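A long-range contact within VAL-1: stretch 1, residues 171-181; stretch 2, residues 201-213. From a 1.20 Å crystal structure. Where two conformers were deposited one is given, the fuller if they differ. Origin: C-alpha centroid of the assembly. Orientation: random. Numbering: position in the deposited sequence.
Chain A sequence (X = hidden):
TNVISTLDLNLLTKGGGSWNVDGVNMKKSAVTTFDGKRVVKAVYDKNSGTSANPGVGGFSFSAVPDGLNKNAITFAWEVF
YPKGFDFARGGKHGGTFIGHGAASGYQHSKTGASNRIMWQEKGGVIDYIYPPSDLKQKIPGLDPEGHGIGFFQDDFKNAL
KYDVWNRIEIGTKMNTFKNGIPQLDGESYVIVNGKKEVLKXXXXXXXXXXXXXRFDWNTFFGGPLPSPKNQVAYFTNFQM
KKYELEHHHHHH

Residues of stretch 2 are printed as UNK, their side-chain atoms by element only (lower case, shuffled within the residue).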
ATOM      1  N   GLY A 171       3.039   7.684  -3.466  1.00  9.61           N
ATOM      2  CA  GLY A 171       4.379   7.971  -3.968  1.00 10.08           C
ATOM      3  C   GLY A 171       5.421   7.768  -2.884  1.00  9.69           C
ATOM      4  O   GLY A 171       5.186   8.018  -1.697  1.00  9.97           O
ATOM      5  N   THR A 172       6.576   7.294  -3.337  1.00 10.50           N
ATOM      6  CA  THR A 172       7.696   7.056  -2.431  1.00  9.94           C
ATOM      7  C   THR A 172       8.957   7.609  -3.052  1.00  9.81           C
ATOM      8  O   THR A 172       9.236   7.228  -4.196  1.00 10.18           O
ATOM      9  CB  THR A 172       7.899   5.541  -2.178  1.00 10.72           C
ATOM     10  OG1 THR A 172       6.672   4.973  -1.732  1.00 11.09           O
ATOM     11  CG2 THR A 172       8.881   5.348  -1.056  1.00 11.73           C
ATOM     12  N   LYS A 173       9.705   8.464  -2.366  1.00 10.34           N
ATOM     13  CA  LYS A 173      10.951   8.991  -2.935  1.00 11.43           C
ATOM     14  C   LYS A 173      12.057   8.784  -1.910  1.00 10.74           C
ATOM     15  O   LYS A 173      11.970   9.254  -0.768  1.00 11.83           O
ATOM     16  CB  LYS A 173      10.802  10.492  -3.236  1.00 12.11           C
ATOM     17  CG  LYS A 173      12.124  11.099  -3.747  1.00 16.10           C
ATOM     18  CD  LYS A 173      11.913  12.553  -4.154  1.00 23.18           C
ATOM     19  CE  LYS A 173      13.180  12.962  -4.922  1.00 33.15           C
ATOM     20  NZ  LYS A 173      14.339  13.197  -4.035  1.00 57.46           N
ATOM     21  N   MET A 174      13.077   8.039  -2.332  1.00 11.41           N
ATOM     22  CA  MET A 174      14.177   7.765  -1.415  0.50 11.66           C
ATOM     23  C   MET A 174      14.865   9.057  -0.966  1.00 11.38           C
ATOM     24  O   MET A 174      14.961  10.018  -1.710  1.00 13.56           O
ATOM     25  CB  MET A 174      15.233   6.849  -2.067  0.50 10.90           C
ATOM     26  CG  MET A 174      14.775   5.404  -2.230  0.50 11.55           C
ATOM     27  SD  MET A 174      14.591   4.510  -0.674  0.50 12.22           S
ATOM     28  CE  MET A 174      16.018   5.067   0.249  0.50 16.64           C
ATOM     29  N   ASN A 175      15.350   8.967   0.286  1.00 11.78           N
ATOM     30  CA  ASN A 175      16.311  10.005   0.657  1.00 14.37           C
ATOM     31  C   ASN A 175      17.576   9.880  -0.181  1.00 14.69           C
ATOM     32  O   ASN A 175      17.868   8.825  -0.797  1.00 14.19           O
ATOM     33  CB  ASN A 175      16.719   9.826   2.114  1.00 13.64           C
ATOM     34  CG  ASN A 175      17.223   8.409   2.416  1.00 16.48           C
ATOM     35  OD1 ASN A 175      16.418   7.473   2.573  1.00 14.33           O
ATOM     36  ND2 ASN A 175      18.567   8.223   2.460  1.00 16.98           N
ATOM     37  N   THR A 176      18.352  10.962  -0.174  1.00 22.14           N
ATOM     38  CA  THR A 176      19.695  10.935  -0.798  1.00 29.57           C
ATOM     39  C   THR A 176      20.723  10.563   0.256  1.00 34.44           C
ATOM     40  O   THR A 176      20.371  10.455   1.424  1.00 28.29           O
ATOM     41  CB  THR A 176      20.084  12.239  -1.453  1.00 27.70           C
ATOM     42  OG1 THR A 176      20.103  13.267  -0.447  1.00 23.41           O
ATOM     43  CG2 THR A 176      19.023  12.661  -2.460  1.00 27.10           C
ATOM     44  N   PHE A 177      21.962  10.364  -0.149  1.00 45.58           N
ATOM     45  CA  PHE A 177      23.033  10.086   0.769  1.00 53.00           C
ATOM     46  C   PHE A 177      24.141  11.082   0.449  1.00 67.60           C
ATOM     47  O   PHE A 177      24.395  11.489  -0.692  1.00 73.03           O
ATOM     48  CB  PHE A 177      23.625   8.671   0.636  1.00 36.44           C
ATOM     49  CG  PHE A 177      22.501   7.668   0.914  1.00 34.23           C
ATOM     50  CD1 PHE A 177      22.400   7.088   2.165  1.00 32.70           C
ATOM     51  CD2 PHE A 177      21.582   7.373  -0.073  1.00 33.04           C
ATOM     52  CE1 PHE A 177      21.369   6.197   2.425  1.00 30.41           C
ATOM     53  CE2 PHE A 177      20.537   6.473   0.178  1.00 29.98           C
ATOM     54  CZ  PHE A 177      20.452   5.919   1.435  1.00 27.87           C
ATOM     55  N   LYS A 178      24.846  11.516   1.480  1.00 76.53           N
ATOM     56  CA  LYS A 178      25.954  12.442   1.080  1.00 91.13           C
ATOM     57  C   LYS A 178      27.172  11.934   1.856  1.00 97.51           C
ATOM     58  O   LYS A 178      26.887  11.720   3.048  1.00 92.26           O
ATOM     59  CB  LYS A 178      25.513  13.867   1.294  1.00 94.85           C
ATOM     60  CG  LYS A 178      25.977  14.536   2.570  1.00 99.46           C
ATOM     61  CD  LYS A 178      26.774  15.805   2.256  1.00 90.55           C
ATOM     62  CE  LYS A 178      27.798  16.001   3.375  1.00 92.54           C
ATOM     63  NZ  LYS A 178      27.903  14.696   4.120  1.00 98.64           N
ATOM     64  N   ASN A 179      28.224  11.616   1.159  1.00 89.26           N
ATOM     65  CA  ASN A 179      29.270  10.791   1.765  1.00 80.89           C
ATOM     66  C   ASN A 179      28.684   9.646   2.578  1.00 73.30           C
ATOM     67  O   ASN A 179      29.141   9.324   3.681  1.00 80.70           O
ATOM     68  CB  ASN A 179      30.170  11.673   2.631  1.00 89.79           C
ATOM     69  CG  ASN A 179      30.439  13.000   1.943  1.00 85.79           C
ATOM     70  OD1 ASN A 179      30.387  14.068   2.555  1.00 83.81           O
ATOM     71  ND2 ASN A 179      30.724  12.968   0.646  1.00 92.50           N
ATOM     72  N   GLY A 180      27.642   8.982   2.078  1.00 66.87           N
ATOM     73  CA  GLY A 180      27.134   7.820   2.834  1.00 58.69           C
ATOM     74  C   GLY A 180      26.175   8.041   3.976  1.00 51.22           C
ATOM     75  O   GLY A 180      25.579   7.110   4.555  1.00 52.70           O
ATOM     76  N   ILE A 181      25.932   9.285   4.391  1.00 44.48           N
ATOM     77  CA  ILE A 181      24.995   9.576   5.465  1.00 41.04           C
ATOM     78  C   ILE A 181      23.619   9.808   4.891  1.00 29.31           C
ATOM     79  O   ILE A 181      23.484  10.645   3.988  1.00 32.18           O
ATOM     80  CB  ILE A 181      25.425  10.856   6.209  1.00 46.79           C
ATOM     81  CG1 ILE A 181      26.937  10.989   6.427  1.00 57.40           C
ATOM     82  CG2 ILE A 181      24.648  10.921   7.508  1.00 50.91           C
ATOM     83  CD1 ILE A 181      27.357  10.671   7.849  1.00 67.98           C
ATOM     84  N   UNK A 201      11.086  14.829   4.556  1.00 15.03           N
ATOM     85  CA  UNK A 201      12.095  14.687   5.622  1.00 15.65           C
ATOM     86  C   UNK A 201      12.282  13.296   6.215  1.00 13.48           C
ATOM     87  O   UNK A 201      12.694  13.071   7.354  1.00 16.27           O
ATOM     88  n   UNK A 201      11.412  19.490   5.948  1.00126.88           N
ATOM     89  n   UNK A 201      10.957  19.510   8.211  1.00149.69           N
ATOM     90  c   UNK A 201      12.260  17.162   6.008  1.00 89.30           C
ATOM     91  n   UNK A 201      11.700  21.421   7.166  1.00144.10           N
ATOM     92  c   UNK A 201      11.072  18.085   5.726  1.00110.94           C
ATOM     93  c   UNK A 201      11.834  15.815   6.630  1.00 47.85           C
ATOM     94  c   UNK A 201      11.354  20.136   7.106  1.00142.27           C
ATOM     95  N   UNK A 202      12.014  12.297   5.360  1.00 12.72           N
ATOM     96  CA  UNK A 202      12.055  10.899   5.796  1.00 13.22           C
ATOM     97  C   UNK A 202      13.383  10.256   5.483  1.00 13.85           C
ATOM     98  O   UNK A 202      13.939  10.484   4.401  1.00 13.34           O
ATOM     99  c   UNK A 202       9.588  10.676   5.182  1.00 11.97           C
ATOM    100  c   UNK A 202      11.002  10.094   4.995  1.00 12.51           C
ATOM    101  c   UNK A 202       8.576  10.092   4.237  1.00 11.16           C
ATOM    102  c   UNK A 202      11.066   8.643   5.395  1.00 11.77           C
ATOM    103  N   UNK A 203      13.927   9.477   6.395  1.00 13.11           N
ATOM    104  CA  UNK A 203      15.009   8.536   6.043  1.00 12.06           C
ATOM    105  C   UNK A 203      14.378   7.185   5.677  1.00 11.30           C
ATOM    106  O   UNK A 203      13.848   6.497   6.548  1.00 12.86           O
ATOM    107  n   UNK A 203      17.474   9.986   6.001  1.00 12.48           N
ATOM    108  c   UNK A 203      17.225   9.314   7.094  1.00 13.22           C
ATOM    109  c   UNK A 203      16.029   8.383   7.150  1.00 13.08           C
ATOM    110  o   UNK A 203      17.934   9.393   8.108  1.00 16.60           O
ATOM    111  N   UNK A 204      14.453   6.815   4.404  1.00 10.59           N
ATOM    112  CA  UNK A 204      13.894   5.521   3.988  1.00  9.93           C
ATOM    113  C   UNK A 204      14.873   4.389   4.115  1.00 10.72           C
ATOM    114  O   UNK A 204      14.436   3.226   4.249  1.00 10.47           O
ATOM    115  c   UNK A 204       8.482   6.578   2.842  1.00 10.65           C
ATOM    116  c   UNK A 204       9.828   6.715   2.516  1.00 10.22           C
ATOM    117  c   UNK A 204       8.186   5.450   3.602  1.00 11.31           C
ATOM    118  c   UNK A 204      12.086   6.298   2.375  1.00  9.83           C
ATOM    119  n   UNK A 204      10.449   7.699   1.786  1.00 11.37           N
ATOM    120  c   UNK A 204      11.792   7.443   1.712  1.00 10.71           C
ATOM    121  c   UNK A 204      10.472   4.688   3.674  1.00  9.30           C
ATOM    122  c   UNK A 204      10.813   5.800   2.916  1.00  8.84           C
ATOM    123  c   UNK A 204      13.411   5.635   2.550  1.00 10.78           C
ATOM    124  c   UNK A 204       9.141   4.508   4.024  1.00 10.45           C
ATOM    125  N   UNK A 205      16.200   4.633   4.075  1.00 11.54           N
ATOM    126  CA  UNK A 205      17.118   3.517   4.259  1.00 11.05           C
ATOM    127  C   UNK A 205      18.445   4.101   4.738  1.00 11.86           C
ATOM    128  O   UNK A 205      18.728   5.260   4.628  1.00 13.14           O
ATOM    129  c   UNK A 205      17.346   2.657   2.993  1.00 12.12           C
ATOM    130  o   UNK A 205      18.284   3.314   2.122  1.00 12.51           O
ATOM    131  N   UNK A 206      19.244   3.125   5.233  1.00 11.03           N
ATOM    132  CA  UNK A 206      20.533   3.521   5.813  0.50 12.80           C
ATOM    133  C   UNK A 206      21.700   3.536   4.841  1.00 13.47           C
ATOM    134  O   UNK A 206      22.788   3.984   5.234  1.00 16.54           O
ATOM    135  c   UNK A 206      20.816   2.540   6.965  0.50 13.12           C
ATOM    136  c   UNK A 206      21.241   1.177   6.412  0.50 16.92           C
ATOM    137  c   UNK A 206      22.123   0.486   7.425  0.50 20.45           C
ATOM    138  n   UNK A 206      21.497   0.832  11.021  0.50 25.87           N
ATOM    139  n   UNK A 206      21.631   0.525   8.779  0.50 22.28           N
ATOM    140  n   UNK A 206      23.449   1.398   9.975  0.50 28.70           N
ATOM    141  c   UNK A 206      22.205   0.919   9.902  0.50 28.29           C
ATOM    142  N   UNK A 207      21.524   3.062   3.608  1.00 14.20           N
ATOM    143  CA  UNK A 207      22.675   3.031   2.719  1.00 15.40           C
ATOM    144  C   UNK A 207      22.178   2.953   1.278  1.00 14.03           C
ATOM    145  O   UNK A 207      21.054   2.564   0.992  1.00 14.61           O
ATOM    146  c   UNK A 207      23.583   1.880   3.165  1.00 21.33           C
ATOM    147  o   UNK A 207      22.899   0.663   3.129  1.00 25.27           O
ATOM    148  N   UNK A 208      22.963   3.434   0.329  1.00 15.87           N
ATOM    149  CA  UNK A 208      22.481   3.640  -1.036  1.00 16.35           C
ATOM    150  C   UNK A 208      22.231   2.374  -1.829  1.00 14.90           C
ATOM    151  O   UNK A 208      21.672   2.457  -2.925  1.00 18.52           O
ATOM    152  c   UNK A 208      23.593   4.512  -1.655  1.00 18.94           C
ATOM    153  c   UNK A 208      24.793   4.246  -0.802  1.00 20.27           C
ATOM    154  c   UNK A 208      24.327   3.996   0.592  1.00 17.74           C
ATOM    155  N   UNK A 209      22.627   1.232  -1.270  1.00 14.72           N
ATOM    156  CA  UNK A 209      22.301  -0.078  -1.859  1.00 18.21           C
ATOM    157  C   UNK A 209      20.880  -0.540  -1.489  1.00 15.02           C
ATOM    158  O   UNK A 209      20.422  -1.572  -2.004  1.00 16.61           O
ATOM    159  c   UNK A 209      23.240  -1.373   0.093  1.00 25.90           C
ATOM    160  o   UNK A 209      22.850  -2.470   0.545  1.00 48.99           O
ATOM    161  o   UNK A 209      23.578  -0.436   0.826  1.00 30.42           O
ATOM    162  c   UNK A 209      23.282  -1.149  -1.396  1.00 21.19           C
ATOM    163  N   UNK A 210      20.238   0.202  -0.566  1.00 10.91           N
ATOM    164  CA  UNK A 210      18.889  -0.226  -0.118  1.00 11.30           C
ATOM    165  C   UNK A 210      17.888   0.760  -0.666  1.00 10.13           C
ATOM    166  O   UNK A 210      17.784   1.884  -0.132  1.00 13.95           O
ATOM    167  c   UNK A 210      19.943  -1.030   3.553  1.00 13.42           C
ATOM    168  c   UNK A 210      18.898  -0.220   1.396  1.00 11.52           C
ATOM    169  c   UNK A 210      19.796  -1.299   2.044  1.00 11.72           C
ATOM    170  c   UNK A 210      19.312  -2.724   1.768  1.00 14.39           C
ATOM    171  N   UNK A 211      17.193   0.426  -1.736  1.00 11.05           N
ATOM    172  CA  UNK A 211      16.345   1.369  -2.455  1.00  9.99           C
ATOM    173  C   UNK A 211      14.969   0.736  -2.562  1.00  9.36           C
ATOM    174  O   UNK A 211      14.704  -0.341  -1.969  1.00 10.03           O
ATOM    175  c   UNK A 211      18.412   3.566  -3.153  1.00 16.01           C
ATOM    176  c   UNK A 211      16.956   1.653  -3.834  1.00 11.03           C
ATOM    177  c   UNK A 211      18.900   2.209  -5.229  1.00 17.84           C
ATOM    178  c   UNK A 211      18.393   2.182  -3.805  1.00 13.60           C
ATOM    179  N   UNK A 212      14.082   1.393  -3.313  1.00  9.24           N
ATOM    180  CA  UNK A 212      12.752   0.767  -3.468  1.00  9.88           C
ATOM    181  C   UNK A 212      12.895  -0.587  -4.146  1.00  9.50           C
ATOM    182  O   UNK A 212      13.594  -0.661  -5.172  1.00 12.69           O
ATOM    183  c   UNK A 212      10.544   1.042  -4.588  1.00 12.84           C
ATOM    184  c   UNK A 212      11.129   4.205  -4.302  1.00 12.93           C
ATOM    185  c   UNK A 212      11.873   1.724  -4.261  1.00 10.55           C
ATOM    186  c   UNK A 212      11.672   3.030  -3.502  1.00 11.49           C
ATOM    187  N   UNK A 213      12.295  -1.605  -3.560  1.00  9.43           N
ATOM    188  CA  UNK A 213      12.563  -2.985  -4.059  1.00  9.33           C
ATOM    189  C   UNK A 213      11.352  -3.679  -4.548  1.00  9.57           C
ATOM    190  O   UNK A 213      11.523  -4.583  -5.350  1.00 11.50           O
ATOM    191  c   UNK A 213      13.282  -3.776  -2.966  1.00 11.56           C
ATOM    192  o   UNK A 213      12.505  -3.814  -1.786  1.00 10.90           O
TER
HETATM  193  O   HOH W   1      25.353   4.808   3.803  1.00 36.45           O

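Position 201 carries three carbons, a nitrogen, then a carbon bearing two more nitrogens. This guanidinium chain, poorly ordered and out of reach of stretch 1, is Arg 201. Position 202 has four carbons forked at the first, one arm two carbons long, which makes it Ile 202. Its contribution is backbone: its O lies 3.7 Å from CB of Asn 175.

At position 203 two carbons end in one oxygen and one nitrogen. A carboxylate would carry two oxygens, so this is Asn 203; its CA-to-CB bond points away from stretch 1.

Position 204 has one carbon followed by fused five- and six-membered rings holding eight carbons and one nitrogen, an indole found only in tryptophan. In Trp 204, CG2 of Thr 172 sits 4.2 Å from the centroid of the five-membered ring, 23° off the normal, a CH-pi contact over the face. O of Lys 173 approaches the ring edge, 3.1 Å from CD1. NE1 is not hydrogen-bonded to that O; it is satisfied elsewhere in the structure.

Position 205, one carbon then one oxygen, is Ser 205. Its OG lies 3.4 Å from CE of Met 174 and 3.5 Å from CZ of Phe 177, near the plane of that ring. Position 206 repeats the guanidinium pattern of 201 and is Arg 206; CB points away, while its backbone C comes within 3.6 Å of CE1 of Phe 177.

Position 207 again has one carbon and one oxygen: Ser 207. Its backbone N is 3.4 Å from CE1 of Phe 177. At position 208 three carbons close a ring onto the backbone N, the signature of Pro 208. Its CD stands 4.0 Å from the centroid of the Phe 177 ring, 13° off the normal, a CH-pi contact over the face.

Position 209 has two carbons, the second with two oxygens: Asp 209, whose OD1 accepts from OG of Ser 207 at 2.6 Å, does not touch stretch 1. Positions 210 and 211 each have four carbons forked at the second, hence Leu 210 and Leu 211; CD2 of Leu 211 lies 4.2 Å from CG of Met 174. Position 212 forks at the first of four carbons, as 202 does: Ile 212, with CD1 3.6 Å from O of Thr 172. Position 213, one carbon and one oxygen, is Ser 213, out of reach.

The contact buries 656 Å². Its direct hydrogen bonds converge on one acceptor: OD1 of Asn 175 receives N of Trp 204 at 2.8 Å and N of Ser 205 at 3.2 Å, tying a side chain to successive backbone amides. Around this anchor, Met 174 packs against Trp 204, Leu 211 and Ile 212, while Phe 177 lies against Pro 208. Farther along, water 1 donates to O of Gly 180 (2.4 Å) and O of Arg 206 (3.1 Å), bridging two carbonyls that cannot bond each other.

Stretch 2 201-213: RINWSRSPDLLIS
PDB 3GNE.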